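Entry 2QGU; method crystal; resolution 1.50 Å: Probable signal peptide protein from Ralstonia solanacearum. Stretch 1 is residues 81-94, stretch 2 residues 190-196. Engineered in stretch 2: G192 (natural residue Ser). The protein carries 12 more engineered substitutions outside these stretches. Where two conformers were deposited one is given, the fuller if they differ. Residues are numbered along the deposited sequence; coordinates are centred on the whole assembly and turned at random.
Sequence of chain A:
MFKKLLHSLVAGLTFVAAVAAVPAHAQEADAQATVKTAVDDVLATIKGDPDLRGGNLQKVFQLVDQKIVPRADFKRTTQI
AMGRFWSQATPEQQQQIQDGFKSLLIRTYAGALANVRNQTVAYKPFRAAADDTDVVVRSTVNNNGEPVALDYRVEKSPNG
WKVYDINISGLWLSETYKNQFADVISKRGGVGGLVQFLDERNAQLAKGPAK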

ATOM      1  N   ALA A  81       8.166   0.629   8.324  1.00  9.75           N
ATOM      2  CA  ALA A  81       7.955  -0.736   8.807  1.00 10.23           C
ATOM      3  C   ALA A  81       9.212  -1.351   9.427  1.00 10.85           C
ATOM      4  O   ALA A  81       9.118  -2.173  10.337  1.00 11.02           O
ATOM      5  CB  ALA A  81       7.411  -1.629   7.681  1.00  9.88           C
HETATM    6  N   MSE A  82      10.382  -0.957   8.933  0.50 11.20           N
HETATM    7  CA  MSE A  82      11.632  -1.508   9.452  0.50 11.85           C
HETATM    8  C   MSE A  82      12.136  -0.774  10.691  0.50 12.10           C
HETATM    9  O   MSE A  82      12.948  -1.315  11.442  0.50 12.18           O
HETATM   10  CB  MSE A  82      12.710  -1.536   8.370  0.50 11.54           C
HETATM   11  CG  MSE A  82      12.461  -2.565   7.279  0.50 11.39           C
HETATM   12 SE   MSE A  82      14.098  -2.992   6.324  0.50 13.35          SE
HETATM   13  CE  MSE A  82      15.082  -3.875   7.759  0.50 10.31           C
ATOM     14  N   GLY A  83      11.650   0.448  10.908  1.00 12.57           N
ATOM     15  CA  GLY A  83      12.035   1.237  12.086  1.00 13.34           C
ATOM     16  C   GLY A  83      13.536   1.423  12.212  1.00 13.90           C
ATOM     17  O   GLY A  83      14.217   1.691  11.222  1.00 14.24           O
ATOM     18  N   ARG A  84      14.059   1.230  13.420  1.00 14.46           N
ATOM     19  CA  ARG A  84      15.493   1.406  13.665  1.00 15.19           C
ATOM     20  C   ARG A  84      16.370   0.379  12.930  1.00 14.82           C
ATOM     21  O   ARG A  84      17.591   0.538  12.855  1.00 15.23           O
ATOM     22  CB  ARG A  84      15.789   1.420  15.175  1.00 15.24           C
ATOM     23  CG  ARG A  84      15.632   0.077  15.886  1.00 16.54           C
ATOM     24  CD  ARG A  84      15.786   0.246  17.394  1.00 16.54           C
ATOM     25  NE  ARG A  84      15.735  -1.028  18.113  1.00 19.13           N
ATOM     26  CZ  ARG A  84      14.620  -1.619  18.539  1.00 19.99           C
ATOM     27  NH1 ARG A  84      13.429  -1.071  18.312  1.00 21.06           N
ATOM     28  NH2 ARG A  84      14.694  -2.772  19.190  1.00 21.11           N
ATOM     29  N   PHE A  85      15.743  -0.654  12.368  1.00 14.65           N
ATOM     30  CA  PHE A  85      16.469  -1.722  11.672  1.00 14.71           C
ATOM     31  C   PHE A  85      16.740  -1.419  10.200  1.00 15.21           C
ATOM     32  O   PHE A  85      17.527  -2.112   9.554  1.00 14.55           O
ATOM     33  CB  PHE A  85      15.738  -3.068  11.836  1.00 14.93           C
ATOM     34  CG  PHE A  85      15.442  -3.421  13.269  1.00 15.84           C
ATOM     35  CD1 PHE A  85      16.455  -3.873  14.107  1.00 16.24           C
ATOM     36  CD2 PHE A  85      14.160  -3.281  13.786  1.00 16.38           C
ATOM     37  CE1 PHE A  85      16.195  -4.189  15.441  1.00 16.18           C
ATOM     38  CE2 PHE A  85      13.885  -3.598  15.123  1.00 16.74           C
ATOM     39  CZ  PHE A  85      14.916  -4.052  15.948  1.00 16.78           C
ATOM     40  N   TRP A  86      16.098  -0.379   9.672  1.00 15.72           N
ATOM     41  CA  TRP A  86      16.311   0.022   8.282  1.00 16.91           C
ATOM     42  C   TRP A  86      17.793   0.268   8.005  1.00 17.42           C
ATOM     43  O   TRP A  86      18.339  -0.260   7.036  1.00 17.29           O
ATOM     44  CB  TRP A  86      15.481   1.263   7.932  1.00 17.40           C
ATOM     45  CG  TRP A  86      15.820   1.847   6.587  1.00 18.42           C
ATOM     46  CD1 TRP A  86      16.634   2.915   6.343  1.00 19.38           C
ATOM     47  CD2 TRP A  86      15.362   1.391   5.306  1.00 18.78           C
ATOM     48  NE1 TRP A  86      16.710   3.157   4.993  1.00 19.80           N
ATOM     49  CE2 TRP A  86      15.940   2.238   4.332  1.00 19.28           C
ATOM     50  CE3 TRP A  86      14.519   0.356   4.886  1.00 18.78           C
ATOM     51  CZ2 TRP A  86      15.700   2.080   2.960  1.00 19.46           C
ATOM     52  CZ3 TRP A  86      14.279   0.199   3.520  1.00 18.58           C
ATOM     53  CH2 TRP A  86      14.867   1.059   2.577  1.00 18.80           C
ATOM     54  N   SER A  87      18.433   1.047   8.876  1.00 18.32           N
ATOM     55  CA  SER A  87      19.861   1.352   8.746  1.00 19.25           C
ATOM     56  C   SER A  87      20.764   0.126   8.936  1.00 19.54           C
ATOM     57  O   SER A  87      21.888   0.097   8.421  1.00 20.01           O
ATOM     58  CB  SER A  87      20.262   2.480   9.701  1.00 19.30           C
ATOM     59  OG  SER A  87      20.076   2.101  11.053  1.00 20.97           O
ATOM     60  N   GLN A  88      20.270  -0.877   9.663  1.00 19.57           N
ATOM     61  CA  GLN A  88      20.984  -2.147   9.875  1.00 19.65           C
ATOM     62  C   GLN A  88      21.039  -3.040   8.633  1.00 19.06           C
ATOM     63  O   GLN A  88      21.915  -3.898   8.514  1.00 19.33           O
ATOM     64  CB  GLN A  88      20.347  -2.941  11.019  1.00 19.78           C
ATOM     65  CG  GLN A  88      20.851  -2.600  12.410  1.00 21.09           C
ATOM     66  CD  GLN A  88      20.165  -3.417  13.502  1.00 20.73           C
ATOM     67  OE1 GLN A  88      19.884  -2.903  14.583  1.00 23.17           O
ATOM     68  NE2 GLN A  88      19.885  -4.691  13.220  1.00 22.59           N
ATOM     69  N   ALA A  89      20.091  -2.856   7.718  1.00 18.13           N
ATOM     70  CA  ALA A  89      20.040  -3.661   6.504  1.00 17.64           C
ATOM     71  C   ALA A  89      21.025  -3.138   5.462  1.00 17.35           C
ATOM     72  O   ALA A  89      21.186  -1.929   5.309  1.00 17.49           O
ATOM     73  CB  ALA A  89      18.619  -3.667   5.937  1.00 17.20           C
ATOM     74  N   THR A  90      21.676  -4.055   4.750  1.00 17.19           N
ATOM     75  CA  THR A  90      22.505  -3.697   3.598  1.00 17.22           C
ATOM     76  C   THR A  90      21.619  -3.068   2.518  1.00 17.17           C
ATOM     77  O   THR A  90      20.400  -3.251   2.547  1.00 16.98           O
ATOM     78  CB  THR A  90      23.230  -4.928   3.007  1.00 17.25           C
ATOM     79  OG1 THR A  90      22.271  -5.853   2.480  1.00 17.46           O
ATOM     80  CG2 THR A  90      24.093  -5.620   4.065  1.00 17.77           C
ATOM     81  N   PRO A  91      22.212  -2.313   1.571  1.00 17.00           N
ATOM     82  CA  PRO A  91      21.381  -1.760   0.497  1.00 16.78           C
ATOM     83  C   PRO A  91      20.619  -2.858  -0.246  1.00 16.63           C
ATOM     84  O   PRO A  91      19.458  -2.668  -0.624  1.00 16.13           O
ATOM     85  CB  PRO A  91      22.405  -1.086  -0.426  1.00 17.04           C
ATOM     86  CG  PRO A  91      23.566  -0.790   0.455  1.00 17.15           C
ATOM     87  CD  PRO A  91      23.626  -1.917   1.431  1.00 17.26           C
ATOM     88  N   GLU A  92      21.269  -4.002  -0.425  1.00 16.26           N
ATOM     89  CA  GLU A  92      20.684  -5.157  -1.102  1.00 16.23           C
ATOM     90  C   GLU A  92      19.510  -5.728  -0.305  1.00 15.48           C
ATOM     91  O   GLU A  92      18.456  -6.026  -0.875  1.00 15.23           O
ATOM     92  CB  GLU A  92      21.756  -6.223  -1.356  1.00 16.82           C
ATOM     93  CG  GLU A  92      22.843  -5.797  -2.360  1.00 19.40           C
ATOM     94  CD  GLU A  92      23.864  -4.805  -1.793  1.00 22.45           C
ATOM     95  OE1 GLU A  92      24.146  -4.835  -0.573  1.00 22.70           O
ATOM     96  OE2 GLU A  92      24.395  -3.990  -2.583  1.00 25.20           O
ATOM     97  N   GLN A  93      19.691  -5.863   1.009  1.00 14.57           N
ATOM     98  CA  GLN A  93      18.596  -6.279   1.890  1.00 13.54           C
ATOM     99  C   GLN A  93      17.433  -5.301   1.855  1.00 13.09           C
ATOM    100  O   GLN A  93      16.276  -5.717   1.850  1.00 12.57           O
ATOM    101  CB  GLN A  93      19.081  -6.466   3.321  1.00 13.28           C
ATOM    102  CG  GLN A  93      19.808  -7.783   3.533  1.00 13.58           C
ATOM    103  CD  GLN A  93      20.428  -7.892   4.902  1.00 13.95           C
ATOM    104  OE1 GLN A  93      20.860  -6.898   5.490  1.00 14.12           O
ATOM    105  NE2 GLN A  93      20.474  -9.111   5.424  1.00 14.33           N
ATOM    106  N   GLN A  94      17.744  -4.008   1.814  1.00 12.75           N
ATOM    107  CA  GLN A  94      16.711  -2.975   1.744  1.00 12.48           C
ATOM    108  C   GLN A  94      15.845  -3.141   0.499  1.00 12.35           C
ATOM    109  O   GLN A  94      14.623  -3.039   0.570  1.00 11.71           O
ATOM    110  CB  GLN A  94      17.333  -1.579   1.785  1.00 12.34           C
ATOM    111  CG  GLN A  94      17.830  -1.166   3.162  1.00 13.04           C
ATOM    112  CD  GLN A  94      18.549   0.167   3.152  1.00 13.90           C
ATOM    113  OE1 GLN A  94      18.856   0.714   2.091  1.00 16.60           O
ATOM    114  NE2 GLN A  94      18.819   0.701   4.336  1.00 15.92           N
TER
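Stretch 2 190-196: GVGGLVQ

What shape does the backbone of stretch 2 take, and how does it run past stretch 1? G190 is extended, with a positive phi of 149° that would jam a CB against the carbonyl before it, and the chain then runs on as a helix through Q196 and beyond. Stretch 1 is less regular: a helix gives way at G83, the first residue to leave helical phi/psi, with positive phi, and the chain makes a type I turn from W86 to A89 and starts a new helix at P91. The CA atoms of A89 and V191 lie 6.1 Å apart and those of Q93 and V195 7.5 Å apart, so sequence number rises in the same direction on both sides along this part of the contact. The first turn of the stretch 2 helix thus sits beside the link between the two helices of stretch 1 and the opening of the second.

Which apolar side chains hold the two together? V191 is the centre, its CA-to-CB bond directed toward stretch 1 and its chi1 in the t well. V191 CG1 packs 3.7 Å from A89 CB, while V191 CG2 lies 4.0 Å from M82 CE and 4.3 Å from F85 CB. V191 CG2 also comes 3.8 Å from F85 O and 4.1 Å from Q88 CB, so the valine rests on backbone as well as side chains. The CA-to-CB bond of M82, a selenomethionine, points sideways, yet its end reaches across, and M82 CE also meets L194 CD2 at 4.3 Å. One turn after V191, V195 CG2 approaches the aliphatic part of Q93, 4.4 Å from Q93 CG.

How does Q93, a polar residue, fit into this surface? It is tied first to its own stretch. T90 N donates to Q93 OE1 at 3.0 Å, and Q93 N donates to T90 OG1 at 3.0 Å, the latter a capping bond at the start of the helix. The bond from T90 N holds the amide end of Q93 near the beginning of stretch 2, where Q93 OE1 lies 3.6 Å from V191 CG1 and Q93 NE2 3.9 Å from G192 N. G192 is an engineered residue, serine in the natural sequence; a CB there would point away from stretch 1 and would have room.

Do any polar bonds cross the contact? No direct hydrogen bond does, but two waters link the stretches. Water 1 accepts from V191 N at 3.0 Å and, weakly, from Q88 NE2 at 3.1 Å; water 2 accepts from Q93 NE2 at 3.1 Å and, weakly, from G192 N at 3.2 Å. Both use amides near the start of the helix, whose N-H groups have no carbonyl of a preceding turn to bond with inside the helix. The water bridges supplement a modest contact, 311 Å² of buried surface counted over both sides, in which V191 contributes the largest share.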

ATOM      1  N   GLY A 190      17.711 -10.762  13.720  1.00  9.34           N
ATOM      2  CA  GLY A 190      18.181  -9.714  12.825  1.00  9.62           C
ATOM      3  C   GLY A 190      17.437  -9.564  11.515  1.00  9.67           C
ATOM      4  O   GLY A 190      16.411 -10.205  11.290  1.00  9.41           O
ATOM      5  N   VAL A 191      17.997  -8.718  10.648  1.00  9.82           N
ATOM      6  CA  VAL A 191      17.402  -8.365   9.352  1.00 10.71           C
ATOM      7  C   VAL A 191      17.321  -9.558   8.406  1.00 10.14           C
ATOM      8  O   VAL A 191      16.367  -9.689   7.636  1.00 10.33           O
ATOM      9  CB  VAL A 191      18.186  -7.207   8.686  1.00 10.91           C
ATOM     10  CG1 VAL A 191      17.738  -7.000   7.237  1.00 12.17           C
ATOM     11  CG2 VAL A 191      18.018  -5.923   9.497  1.00 12.60           C
ATOM     12  N   GLY A 192      18.324 -10.431   8.461  1.00 10.36           N
ATOM     13  CA  GLY A 192      18.289 -11.664   7.692  1.00  9.94           C
ATOM     14  C   GLY A 192      17.061 -12.498   8.015  1.00 10.44           C
ATOM     15  O   GLY A 192      16.466 -13.115   7.124  1.00 10.58           O
ATOM     16  N   GLY A 193      16.673 -12.497   9.290  1.00 10.01           N
ATOM     17  CA  GLY A 193      15.460 -13.178   9.745  1.00 10.44           C
ATOM     18  C   GLY A 193      14.208 -12.630   9.086  1.00 10.29           C
ATOM     19  O   GLY A 193      13.298 -13.387   8.736  1.00 11.13           O
ATOM     20  N   LEU A 194      14.165 -11.314   8.909  1.00 10.48           N
ATOM     21  CA  LEU A 194      13.031 -10.681   8.247  1.00 10.37           C
ATOM     22  C   LEU A 194      12.932 -11.066   6.769  1.00 10.36           C
ATOM     23  O   LEU A 194      11.836 -11.330   6.265  1.00  9.85           O
ATOM     24  CB  LEU A 194      13.075  -9.159   8.415  1.00 10.67           C
ATOM     25  CG  LEU A 194      11.912  -8.416   7.748  1.00 10.62           C
ATOM     26  CD1 LEU A 194      10.558  -8.871   8.304  1.00 11.35           C
ATOM     27  CD2 LEU A 194      12.055  -6.929   7.895  1.00 11.76           C
ATOM     28  N   VAL A 195      14.071 -11.105   6.080  1.00 10.20           N
ATOM     29  CA  VAL A 195      14.100 -11.553   4.686  1.00 10.47           C
ATOM     30  C   VAL A 195      13.540 -12.978   4.579  1.00 10.75           C
ATOM     31  O   VAL A 195      12.705 -13.266   3.722  1.00 10.79           O
ATOM     32  CB  VAL A 195      15.531 -11.475   4.092  1.00 10.24           C
ATOM     33  CG1 VAL A 195      15.585 -12.069   2.675  1.00 10.70           C
ATOM     34  CG2 VAL A 195      16.038 -10.034   4.082  1.00 10.90           C
ATOM     35  N   GLN A 196      13.998 -13.856   5.468  1.00 10.94           N
ATOM     36  CA  GLN A 196      13.508 -15.231   5.536  1.00 11.44           C
ATOM     37  C   GLN A 196      11.991 -15.279   5.759  1.00 10.60           C
ATOM     38  O   GLN A 196      11.280 -16.028   5.083  1.00 10.88           O
ATOM     39  CB  GLN A 196      14.239 -15.977   6.657  1.00 11.54           C
ATOM     40  CG  GLN A 196      13.885 -17.452   6.804  1.00 12.81           C
ATOM     41  CD  GLN A 196      14.539 -18.076   8.025  1.00 13.17           C
ATOM     42  OE1 GLN A 196      14.312 -17.642   9.157  1.00 14.74           O
ATOM     43  NE2 GLN A 196      15.354 -19.100   7.800  1.00 16.47           N
TER
HETATM   44  O   HOH W   1      20.384  -7.439  11.898  1.00 16.26           O
HETATM   45  O   HOH W   2      21.539 -10.086   8.210  1.00 22.07           O